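Local coordinates for encapsidation protein (Bacillus phage phi29, PDB 5HD9) that probably hydrolyses ATP to power translocation of viral DNA into the phage prohead, as the ATPase of a viral DNA packaging motor, at residues A[2-7]-A[25-30]; A[17-22]-A[149-154]; A[48-53]-A[113-118]. All coordinates share one frame; numbering follows the deposited sequence.

Contact 1: A[2-7]-A[25-30]; sequences LFYNPQ and IGKSYA
The start of helix 26-42, whose G26, K27 and S28 fit the end of a P-loop (Walker A motif), is met here by the N-terminal loop ahead of helix 7-11. Y4 carries the contact. Its CB faces the helix, where G26 has no side chain and the backbones can come close, with Y4 CA 5.4 Å from G26 CA. Y4 CB meets K27 CD at 3.6 Å. CG lies anti to the backbone N (chi1 175°), which swings the ring across K27 at about a right angle. K27 CD touches Y4 CG at 3.4 Å and lies over the ring face, a CH-pi contact 3.9 Å from the Y4 ring centroid. The K27 chain, bent at chi2 and chi3, thus presents methylenes rather than charge to the ring. CD1 rests on the same K27 CD, while the in-plane edge at CD2 meets the CB of A30, small enough to lie close there. At the tip, Y4 OH leaves this contact altogether and hydrogen-bonds E186. An aromatic with a polar end therefore suits a buried place that finishes beside a carboxylate. K27 NZ bonds R23 O and S190 OG; the equivalent lysine of P-loop relatives contacts nucleotide phosphates. P6 and F3 extend the apolar surface, P6 CG lying 4.2 Å from A30 CB and the F3 ring edge meeting the tip of I25. Next along the loop, N5 caps the turn into helix 7-11: Q7 N donates to N5 OD1 at 3.0 Å, approaching from above the carbonyl plane.

Contact 2: A[17-22]-A[149-154]; sequences NFVIGA and RCICLS
Two neighbouring parallel strands of the ASCE P-loop core pair here: strand 16-19, which runs into the probable Walker A loop, and strand 149-153, which lies between it and strand 109-115, an insertion that marks the ASCE order. Backbone bonds alternate along the pair. The C152 N to N17 O bond is short and nearly straight at 2.6 Å and 176°; V19 N then donates to C152 O, and S154 N to V19 O at 3.0 Å. Beyond the strand the ladder reaches the loop, where A22 N binds S154 O on a lone pair. On one face of the sheet, V19 and L153 lie side by side, V19 CB meeting L153 CD2 at 3.8 Å, branched aliphatics that pack against the start of helix 26-42. On the other, F18 CD2 packs on C152 CB at 3.7 Å; the slim C152 side chain also sets its sulfur obliquely beside that ring. N17 suits a place where a side chain must bond backbone: its amide ND2 is held by R14 O as well. C150 O accepts two bonds, from N17 N nearly along the C=O axis and from N17 ND2 at 3.2 Å from above the carbonyl plane.

Contact 3: A[48-53]-A[113-118]; sequences YVRRYK and VFDEFI
Strands 45-50 and 109-115 run parallel in the central sheet, the latter leading into D115-E116, whose position and sequence fit a Walker B motif. Two backbone bonds join them: V49 N donates to V113 O at 2.7 Å, nearly straight, and D115 N reaches V49 O along its C=O axis.

Apolar contacts occupy the face bearing V49 and F114. V49 CG1 sits over one face of the F114 ring, a CH-pi contact 4.1 Å from its centroid, while F117 CB covers the opposite face. A flat ring suits this slot between two aliphatic surfaces.

Charged groups gather around R50 and R51. R50, bent at chi2 and chi3, curls back so that NH2 makes a salt bridge with E116 OE1 at 3.0 Å and another with E55, its strongest polar partner. R50 NH1 donates to Y48 OH within the guanidinium plane. R51 lies with one guanidinium face on F114 CZ, and its NH2 gives F117 O a short 2.6 Å bond from above the carbonyl plane, besides a salt bridge to E130.

Water completes the polar layer. Water 1 bridges Y48 OH and D115 OD2, donating to the latter at 2.5 Å. Water 2 accepts from R50 NE and R51 N, tying both arginines together beside D115 O. R50 NH1, 4.5 Å from D115 OD2 and not bonded to it, would probably favour the ionised carboxylate.

D115 OD2 also binds S28 OG of helix 26-42, strand 149-153 flanks V113 and F114, and helix 130-141 covers V49 and F114.

In the fold
From the N terminus, contact 1 closes a short loop by bringing residues 2-7 onto the start of helix 26-42, with helix 7-11 and strand 16-19 in between. Contact 2 opens inside that loop at 17-22 and closes only at 149-154, so the two cross. Contact 3 opens after contact 1 has closed and is nested wholly within contact 2, pairing 48-53 with 113-118. Strands 149-153 and 109-115 are sheet neighbours, and probable I151 O to F114 N and F114 O to L153 N bonds join contacts 2 and 3. The P-loop helix of contact 1 meets the D115 region of contact 3.

Contact 1: A[2-7]-A[25-30]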
loop_
_atom_site.group_PDB
_atom_site.type_symbol
_atom_site.label_atom_id
_atom_site.label_comp_id
_atom_site.label_asym_id
_atom_site.label_seq_id
_atom_site.Cartn_x
_atom_site.Cartn_y
_atom_site.Cartn_z
ATOM N N LEU A 2 -10.053 14.219 0.866
ATOM C CA LEU A 2 -11.294 14.977 0.990
ATOM C C LEU A 2 -12.478 14.116 1.418
ATOM O O LEU A 2 -13.312 14.558 2.209
ATOM C CB LEU A 2 -11.623 15.669 -0.334
ATOM C CG LEU A 2 -10.787 16.909 -0.650
ATOM C CD1 LEU A 2 -10.939 17.285 -2.111
ATOM C CD2 LEU A 2 -11.191 18.069 0.249
ATOM N N PHE A 3 -12.552 12.894 0.900
ATOM C CA PHE A 3 -13.728 12.055 1.113
ATOM C C PHE A 3 -13.404 10.731 1.803
ATOM O O PHE A 3 -14.284 10.134 2.428
ATOM C CB PHE A 3 -14.430 11.806 -0.225
ATOM C CG PHE A 3 -14.893 13.068 -0.901
ATOM C CD1 PHE A 3 -15.881 13.851 -0.328
ATOM C CD2 PHE A 3 -14.336 13.477 -2.101
ATOM C CE1 PHE A 3 -16.307 15.018 -0.938
ATOM C CE2 PHE A 3 -14.759 14.642 -2.718
ATOM C CZ PHE A 3 -15.746 15.412 -2.136
ATOM N N TYR A 4 -12.155 10.276 1.702
ATOM C CA TYR A 4 -11.723 9.070 2.411
ATOM C C TYR A 4 -10.794 9.410 3.571
ATOM O O TYR A 4 -9.742 10.017 3.379
ATOM C CB TYR A 4 -11.020 8.089 1.468
ATOM C CG TYR A 4 -10.453 6.886 2.198
ATOM C CD1 TYR A 4 -11.286 5.881 2.673
ATOM C CD2 TYR A 4 -9.089 6.770 2.435
ATOM C CE1 TYR A 4 -10.778 4.785 3.351
ATOM C CE2 TYR A 4 -8.570 5.677 3.109
ATOM C CZ TYR A 4 -9.418 4.689 3.568
ATOM O OH TYR A 4 -8.903 3.603 4.243
ATOM N N ASN A 5 -11.199 9.007 4.772
ATOM C CA ASN A 5 -10.417 9.222 5.985
ATOM C C ASN A 5 -9.839 7.897 6.475
ATOM O O ASN A 5 -10.583 7.050 6.969
ATOM C CB ASN A 5 -11.288 9.852 7.077
ATOM C CG ASN A 5 -10.491 10.242 8.310
ATOM O OD1 ASN A 5 -9.296 9.959 8.414
ATOM N ND2 ASN A 5 -11.157 10.896 9.258
ATOM N N PRO A 6 -8.514 7.706 6.344
ATOM C CA PRO A 6 -7.948 6.407 6.725
ATOM C C PRO A 6 -7.771 6.226 8.231
ATOM O O PRO A 6 -7.276 5.179 8.650
ATOM C CB PRO A 6 -6.590 6.410 6.025
ATOM C CG PRO A 6 -6.190 7.840 6.020
ATOM C CD PRO A 6 -7.474 8.623 5.838
ATOM N N GLN A 7 -8.164 7.220 9.026
ATOM C CA GLN A 7 -7.925 7.184 10.467
ATOM C C GLN A 7 -8.499 5.930 11.123
ATOM O O GLN A 7 -7.809 5.262 11.892
ATOM C CB GLN A 7 -8.511 8.423 11.147
ATOM C CG GLN A 7 -8.307 8.444 12.663
ATOM C CD GLN A 7 -8.984 9.622 13.336
ATOM O OE1 GLN A 7 -8.322 10.505 13.883
ATOM N NE2 GLN A 7 -10.312 9.635 13.310
ATOM N N ILE A 25 -9.943 8.114 -6.344
ATOM C CA ILE A 25 -9.452 9.420 -5.875
ATOM C C ILE A 25 -8.666 9.261 -4.569
ATOM O O ILE A 25 -7.434 9.371 -4.553
ATOM C CB ILE A 25 -10.584 10.511 -5.666
ATOM C CG1 ILE A 25 -9.948 11.863 -5.296
ATOM C CG2 ILE A 25 -11.697 10.078 -4.662
ATOM C CD1 ILE A 25 -10.876 12.850 -4.575
ATOM N N GLY A 26 -9.370 8.948 -3.489
ATOM C CA GLY A 26 -8.906 9.305 -2.165
ATOM C C GLY A 26 -8.028 8.276 -1.502
ATOM O O GLY A 26 -7.098 8.619 -0.777
ATOM N N LYS A 27 -8.339 7.013 -1.754
ATOM C CA LYS A 27 -7.673 5.905 -1.094
ATOM C C LYS A 27 -6.193 5.904 -1.470
ATOM O O LYS A 27 -5.320 5.874 -0.602
ATOM C CB LYS A 27 -8.341 4.578 -1.476
ATOM C CG LYS A 27 -9.669 4.289 -0.762
ATOM C CD LYS A 27 -10.727 5.397 -0.890
ATOM C CE LYS A 27 -11.245 5.568 -2.314
ATOM N NZ LYS A 27 -12.641 6.099 -2.348
ATOM N N SER A 28 -5.920 5.965 -2.768
ATOM C CA SER A 28 -4.550 5.979 -3.266
ATOM C C SER A 28 -3.844 7.262 -2.857
ATOM O O SER A 28 -2.679 7.248 -2.454
ATOM C CB SER A 28 -4.537 5.833 -4.788
ATOM O OG SER A 28 -5.012 4.556 -5.174
ATOM N N TYR A 29 -4.560 8.372 -2.975
ATOM C CA TYR A 29 -4.056 9.672 -2.557
ATOM C C TYR A 29 -3.691 9.672 -1.075
ATOM O O TYR A 29 -2.591 10.070 -0.695
ATOM C CB TYR A 29 -5.105 10.748 -2.838
ATOM C CG TYR A 29 -4.684 12.145 -2.447
ATOM C CD1 TYR A 29 -4.856 12.608 -1.150
ATOM C CD2 TYR A 29 -4.134 13.008 -3.382
ATOM C CE1 TYR A 29 -4.478 13.887 -0.793
ATOM C CE2 TYR A 29 -3.754 14.287 -3.037
ATOM C CZ TYR A 29 -3.929 14.722 -1.742
ATOM O OH TYR A 29 -3.550 16.000 -1.404
ATOM N N ALA A 30 -4.629 9.228 -0.246
ATOM C CA ALA A 30 -4.431 9.187 1.197
ATOM C C ALA A 30 -3.195 8.376 1.567
ATOM O O ALA A 30 -2.478 8.712 2.512
ATOM C CB ALA A 30 -5.661 8.609 1.880
#

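Contact 2: A[17-22]-A[149-154]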
loop_
_atom_site.group_PDB
_atom_site.type_symbol
_atom_site.label_atom_id
_atom_site.label_comp_id
_atom_site.label_asym_id
_atom_site.label_seq_id
_atom_site.Cartn_x
_atom_site.Cartn_y
_atom_site.Cartn_z
ATOM N N ASN A 17 -3.681 -5.023 5.708
ATOM C CA ASN A 17 -4.916 -4.284 5.462
ATOM C C ASN A 17 -5.296 -4.305 3.986
ATOM O O ASN A 17 -4.447 -4.092 3.117
ATOM C CB ASN A 17 -4.780 -2.831 5.929
ATOM C CG ASN A 17 -4.372 -2.718 7.384
ATOM O OD1 ASN A 17 -5.219 -2.620 8.271
ATOM N ND2 ASN A 17 -3.069 -2.718 7.636
ATOM N N PHE A 18 -6.574 -4.560 3.714
ATOM C CA PHE A 18 -7.094 -4.567 2.350
ATOM C C PHE A 18 -8.262 -3.591 2.223
ATOM O O PHE A 18 -9.317 -3.802 2.814
ATOM C CB PHE A 18 -7.548 -5.974 1.947
ATOM C CG PHE A 18 -6.518 -7.042 2.195
ATOM C CD1 PHE A 18 -6.494 -7.732 3.394
ATOM C CD2 PHE A 18 -5.583 -7.363 1.226
ATOM C CE1 PHE A 18 -5.553 -8.718 3.627
ATOM C CE2 PHE A 18 -4.639 -8.348 1.455
ATOM C CZ PHE A 18 -4.628 -9.025 2.659
ATOM N N VAL A 19 -8.067 -2.524 1.452
ATOM C CA VAL A 19 -9.135 -1.568 1.176
ATOM C C VAL A 19 -9.616 -1.780 -0.255
ATOM O O VAL A 19 -8.854 -1.589 -1.207
ATOM C CB VAL A 19 -8.672 -0.115 1.370
ATOM C CG1 VAL A 19 -9.865 0.830 1.340
ATOM C CG2 VAL A 19 -7.917 0.030 2.690
ATOM N N ILE A 20 -10.875 -2.184 -0.403
ATOM C CA ILE A 20 -11.391 -2.616 -1.698
ATOM C C ILE A 20 -12.696 -1.917 -2.058
ATOM O O ILE A 20 -13.325 -1.270 -1.220
ATOM C CB ILE A 20 -11.598 -4.144 -1.724
ATOM C CG1 ILE A 20 -12.664 -4.567 -0.705
ATOM C CG2 ILE A 20 -10.271 -4.850 -1.449
ATOM C CD1 ILE A 20 -12.990 -6.049 -0.734
ATOM N N GLY A 21 -13.095 -2.052 -3.318
ATOM C CA GLY A 21 -14.230 -1.317 -3.841
ATOM C C GLY A 21 -13.907 0.160 -3.937
ATOM O O GLY A 21 -14.783 0.984 -4.201
ATOM N N ALA A 22 -12.638 0.489 -3.708
ATOM C CA ALA A 22 -12.177 1.869 -3.678
ATOM C C ALA A 22 -12.440 2.558 -5.005
ATOM O O ALA A 22 -11.829 2.229 -6.017
ATOM C CB ALA A 22 -10.688 1.917 -3.342
ATOM N N ARG A 149 2.638 -1.664 9.058
ATOM C CA ARG A 149 1.446 -2.121 8.367
ATOM C C ARG A 149 1.634 -2.162 6.862
ATOM O O ARG A 149 2.298 -1.305 6.274
ATOM C CB ARG A 149 0.254 -1.229 8.714
ATOM C CG ARG A 149 0.286 0.141 8.069
ATOM C CD ARG A 149 -0.417 1.168 8.938
ATOM N NE ARG A 149 0.461 1.649 10.007
ATOM C CZ ARG A 149 0.194 1.601 11.312
ATOM N NH1 ARG A 149 -0.951 1.094 11.773
ATOM N NH2 ARG A 149 1.087 2.073 12.169
ATOM N N CYS A 150 1.056 -3.194 6.264
ATOM C CA CYS A 150 0.951 -3.304 4.825
ATOM C C CYS A 150 -0.490 -2.995 4.464
ATOM O O CYS A 150 -1.415 -3.558 5.056
ATOM C CB CYS A 150 1.358 -4.697 4.346
ATOM S SG CYS A 150 1.245 -4.920 2.558
ATOM N N ILE A 151 -0.678 -2.083 3.517
ATOM C CA ILE A 151 -2.011 -1.678 3.094
ATOM C C ILE A 151 -2.170 -1.931 1.600
ATOM O O ILE A 151 -1.478 -1.331 0.778
ATOM C CB ILE A 151 -2.281 -0.198 3.421
ATOM C CG1 ILE A 151 -2.127 0.044 4.926
ATOM C CG2 ILE A 151 -3.683 0.199 2.985
ATOM C CD1 ILE A 151 -1.683 1.429 5.282
ATOM N N CYS A 152 -3.083 -2.837 1.265
ATOM C CA CYS A 152 -3.340 -3.207 -0.119
ATOM C C CYS A 152 -4.621 -2.541 -0.605
ATOM O O CYS A 152 -5.648 -2.607 0.067
ATOM C CB CYS A 152 -3.435 -4.727 -0.255
ATOM S SG CYS A 152 -1.978 -5.596 0.383
ATOM N N LEU A 153 -4.548 -1.898 -1.770
ATOM C CA LEU A 153 -5.673 -1.149 -2.321
ATOM C C LEU A 153 -6.143 -1.724 -3.653
ATOM O O LEU A 153 -5.338 -2.198 -4.456
ATOM C CB LEU A 153 -5.293 0.318 -2.524
ATOM C CG LEU A 153 -4.541 1.040 -1.405
ATOM C CD1 LEU A 153 -4.046 2.379 -1.918
ATOM C CD2 LEU A 153 -5.428 1.228 -0.185
ATOM N N SER A 154 -7.448 -1.658 -3.891
ATOM C CA SER A 154 -8.009 -2.054 -5.179
ATOM C C SER A 154 -9.348 -1.382 -5.435
ATOM O O SER A 154 -10.137 -1.179 -4.511
ATOM C CB SER A 154 -8.176 -3.573 -5.251
ATOM O OG SER A 154 -8.796 -3.953 -6.467
#

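Contact 3: A[48-53]-A[113-118]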
loop_
_atom_site.group_PDB
_atom_site.type_symbol
_atom_site.label_atom_id
_atom_site.label_comp_id
_atom_site.label_asym_id
_atom_site.label_seq_id
_atom_site.Cartn_x
_atom_site.Cartn_y
_atom_site.Cartn_z
ATOM N N TYR A 48 6.338 1.387 -1.884
ATOM C CA TYR A 48 5.208 1.374 -2.798
ATOM C C TYR A 48 5.361 0.164 -3.714
ATOM O O TYR A 48 6.310 0.081 -4.496
ATOM C CB TYR A 48 5.151 2.681 -3.593
ATOM C CG TYR A 48 3.996 2.808 -4.562
ATOM C CD1 TYR A 48 2.684 2.831 -4.114
ATOM C CD2 TYR A 48 4.223 2.940 -5.926
ATOM C CE1 TYR A 48 1.628 2.959 -5.000
ATOM C CE2 TYR A 48 3.179 3.070 -6.817
ATOM C CZ TYR A 48 1.885 3.081 -6.351
ATOM O OH TYR A 48 0.844 3.210 -7.241
ATOM N N VAL A 49 4.439 -0.782 -3.592
ATOM C CA VAL A 49 4.505 -2.020 -4.353
ATOM C C VAL A 49 3.447 -2.037 -5.447
ATOM O O VAL A 49 2.289 -1.677 -5.223
ATOM C CB VAL A 49 4.315 -3.252 -3.443
ATOM C CG1 VAL A 49 4.382 -4.548 -4.251
ATOM C CG2 VAL A 49 5.363 -3.261 -2.341
ATOM N N ARG A 50 3.875 -2.438 -6.637
ATOM C CA ARG A 50 2.971 -2.793 -7.720
ATOM C C ARG A 50 3.390 -4.175 -8.198
ATOM O O ARG A 50 4.537 -4.572 -8.008
ATOM C CB ARG A 50 3.025 -1.762 -8.849
ATOM C CG ARG A 50 2.631 -0.349 -8.418
ATOM C CD ARG A 50 1.167 -0.270 -8.007
ATOM N NE ARG A 50 0.278 -0.552 -9.133
ATOM C CZ ARG A 50 -0.250 0.373 -9.933
ATOM N NH1 ARG A 50 -0.000 1.664 -9.742
ATOM N NH2 ARG A 50 -1.036 0.003 -10.932
ATOM N N ARG A 51 2.466 -4.917 -8.797
ATOM C CA ARG A 51 2.736 -6.303 -9.160
ATOM C C ARG A 51 3.796 -6.415 -10.249
ATOM O O ARG A 51 4.771 -7.159 -10.103
ATOM C CB ARG A 51 1.451 -6.991 -9.617
ATOM C CG ARG A 51 1.653 -8.417 -10.100
ATOM C CD ARG A 51 0.327 -9.130 -10.288
ATOM N NE ARG A 51 -0.325 -9.376 -9.004
ATOM C CZ ARG A 51 -1.282 -8.619 -8.472
ATOM N NH1 ARG A 51 -1.749 -7.553 -9.111
ATOM N NH2 ARG A 51 -1.783 -8.940 -7.288
ATOM N N TYR A 52 3.602 -5.672 -11.334
ATOM C CA TYR A 52 4.478 -5.765 -12.497
ATOM C C TYR A 52 5.150 -4.433 -12.823
ATOM O O TYR A 52 4.645 -3.364 -12.483
ATOM C CB TYR A 52 3.686 -6.265 -13.707
ATOM C CG TYR A 52 3.160 -7.675 -13.547
ATOM C CD1 TYR A 52 4.020 -8.729 -13.271
ATOM C CD2 TYR A 52 1.807 -7.954 -13.691
ATOM C CE1 TYR A 52 3.547 -10.020 -13.127
ATOM C CE2 TYR A 52 1.325 -9.241 -13.548
ATOM C CZ TYR A 52 2.200 -10.271 -13.267
ATOM O OH TYR A 52 1.725 -11.555 -13.124
ATOM N N LYS A 53 6.292 -4.519 -13.496
ATOM C CA LYS A 53 7.101 -3.351 -13.839
ATOM C C LYS A 53 6.372 -2.250 -14.622
ATOM O O LYS A 53 6.570 -1.069 -14.340
ATOM C CB LYS A 53 8.329 -3.797 -14.639
ATOM C CG LYS A 53 9.310 -4.618 -13.829
ATOM C CD LYS A 53 10.563 -4.929 -14.625
ATOM C CE LYS A 53 11.778 -5.015 -13.720
ATOM N NZ LYS A 53 13.019 -5.404 -14.452
ATOM N N VAL A 113 2.615 0.058 0.866
ATOM C CA VAL A 113 1.380 0.284 0.126
ATOM C C VAL A 113 1.418 -0.481 -1.192
ATOM O O VAL A 113 2.244 -0.217 -2.064
ATOM C CB VAL A 113 1.143 1.778 -0.138
ATOM C CG1 VAL A 113 -0.148 1.988 -0.919
ATOM C CG2 VAL A 113 1.088 2.532 1.182
ATOM N N PHE A 114 0.507 -1.441 -1.311
ATOM C CA PHE A 114 0.401 -2.293 -2.484
ATOM C C PHE A 114 -0.860 -1.907 -3.241
ATOM O O PHE A 114 -1.947 -2.383 -2.931
ATOM C CB PHE A 114 0.375 -3.766 -2.061
ATOM C CG PHE A 114 0.426 -4.751 -3.204
ATOM C CD1 PHE A 114 0.392 -4.337 -4.529
ATOM C CD2 PHE A 114 0.506 -6.107 -2.939
ATOM C CE1 PHE A 114 0.435 -5.259 -5.563
ATOM C CE2 PHE A 114 0.550 -7.032 -3.970
ATOM C CZ PHE A 114 0.514 -6.607 -5.282
ATOM N N ASP A 115 -0.711 -1.042 -4.237
ATOM C CA ASP A 115 -1.866 -0.534 -4.963
ATOM C C ASP A 115 -2.269 -1.489 -6.083
ATOM O O ASP A 115 -1.417 -2.143 -6.692
ATOM C CB ASP A 115 -1.574 0.858 -5.524
ATOM C CG ASP A 115 -2.838 1.624 -5.879
ATOM O OD1 ASP A 115 -3.949 1.107 -5.639
ATOM O OD2 ASP A 115 -2.720 2.758 -6.387
ATOM N N GLU A 116 -3.575 -1.560 -6.334
ATOM C CA GLU A 116 -4.148 -2.426 -7.361
ATOM C C GLU A 116 -3.719 -3.885 -7.190
ATOM O O GLU A 116 -3.238 -4.512 -8.134
ATOM C CB GLU A 116 -3.761 -1.916 -8.749
ATOM C CG GLU A 116 -4.118 -0.451 -8.970
ATOM C CD GLU A 116 -4.033 -0.022 -10.424
ATOM O OE1 GLU A 116 -3.894 -0.895 -11.306
ATOM O OE2 GLU A 116 -4.107 1.198 -10.682
ATOM N N PHE A 117 -3.923 -4.424 -5.990
ATOM C CA PHE A 117 -3.426 -5.760 -5.648
ATOM C C PHE A 117 -4.295 -6.893 -6.192
ATOM O O PHE A 117 -3.898 -8.059 -6.148
ATOM C CB PHE A 117 -3.303 -5.904 -4.130
ATOM C CG PHE A 117 -4.608 -6.200 -3.434
ATOM C CD1 PHE A 117 -5.483 -5.177 -3.103
ATOM C CD2 PHE A 117 -4.952 -7.502 -3.099
ATOM C CE1 PHE A 117 -6.677 -5.447 -2.462
ATOM C CE2 PHE A 117 -6.146 -7.778 -2.454
ATOM C CZ PHE A 117 -7.008 -6.748 -2.135
ATOM N N ILE A 118 -5.481 -6.558 -6.687
ATOM C CA ILE A 118 -6.347 -7.544 -7.324
ATOM C C ILE A 118 -6.159 -7.469 -8.834
ATOM O O ILE A 118 -6.295 -6.392 -9.420
ATOM C CB ILE A 118 -7.834 -7.315 -6.971
ATOM C CG1 ILE A 118 -8.060 -7.487 -5.466
ATOM C CG2 ILE A 118 -8.729 -8.281 -7.748
ATOM C CD1 ILE A 118 -9.442 -7.066 -4.997
HETATM O O HOH W 1 -1.249 4.728 -5.962
HETATM O O HOH W 2 -0.144 -3.595 -8.805
#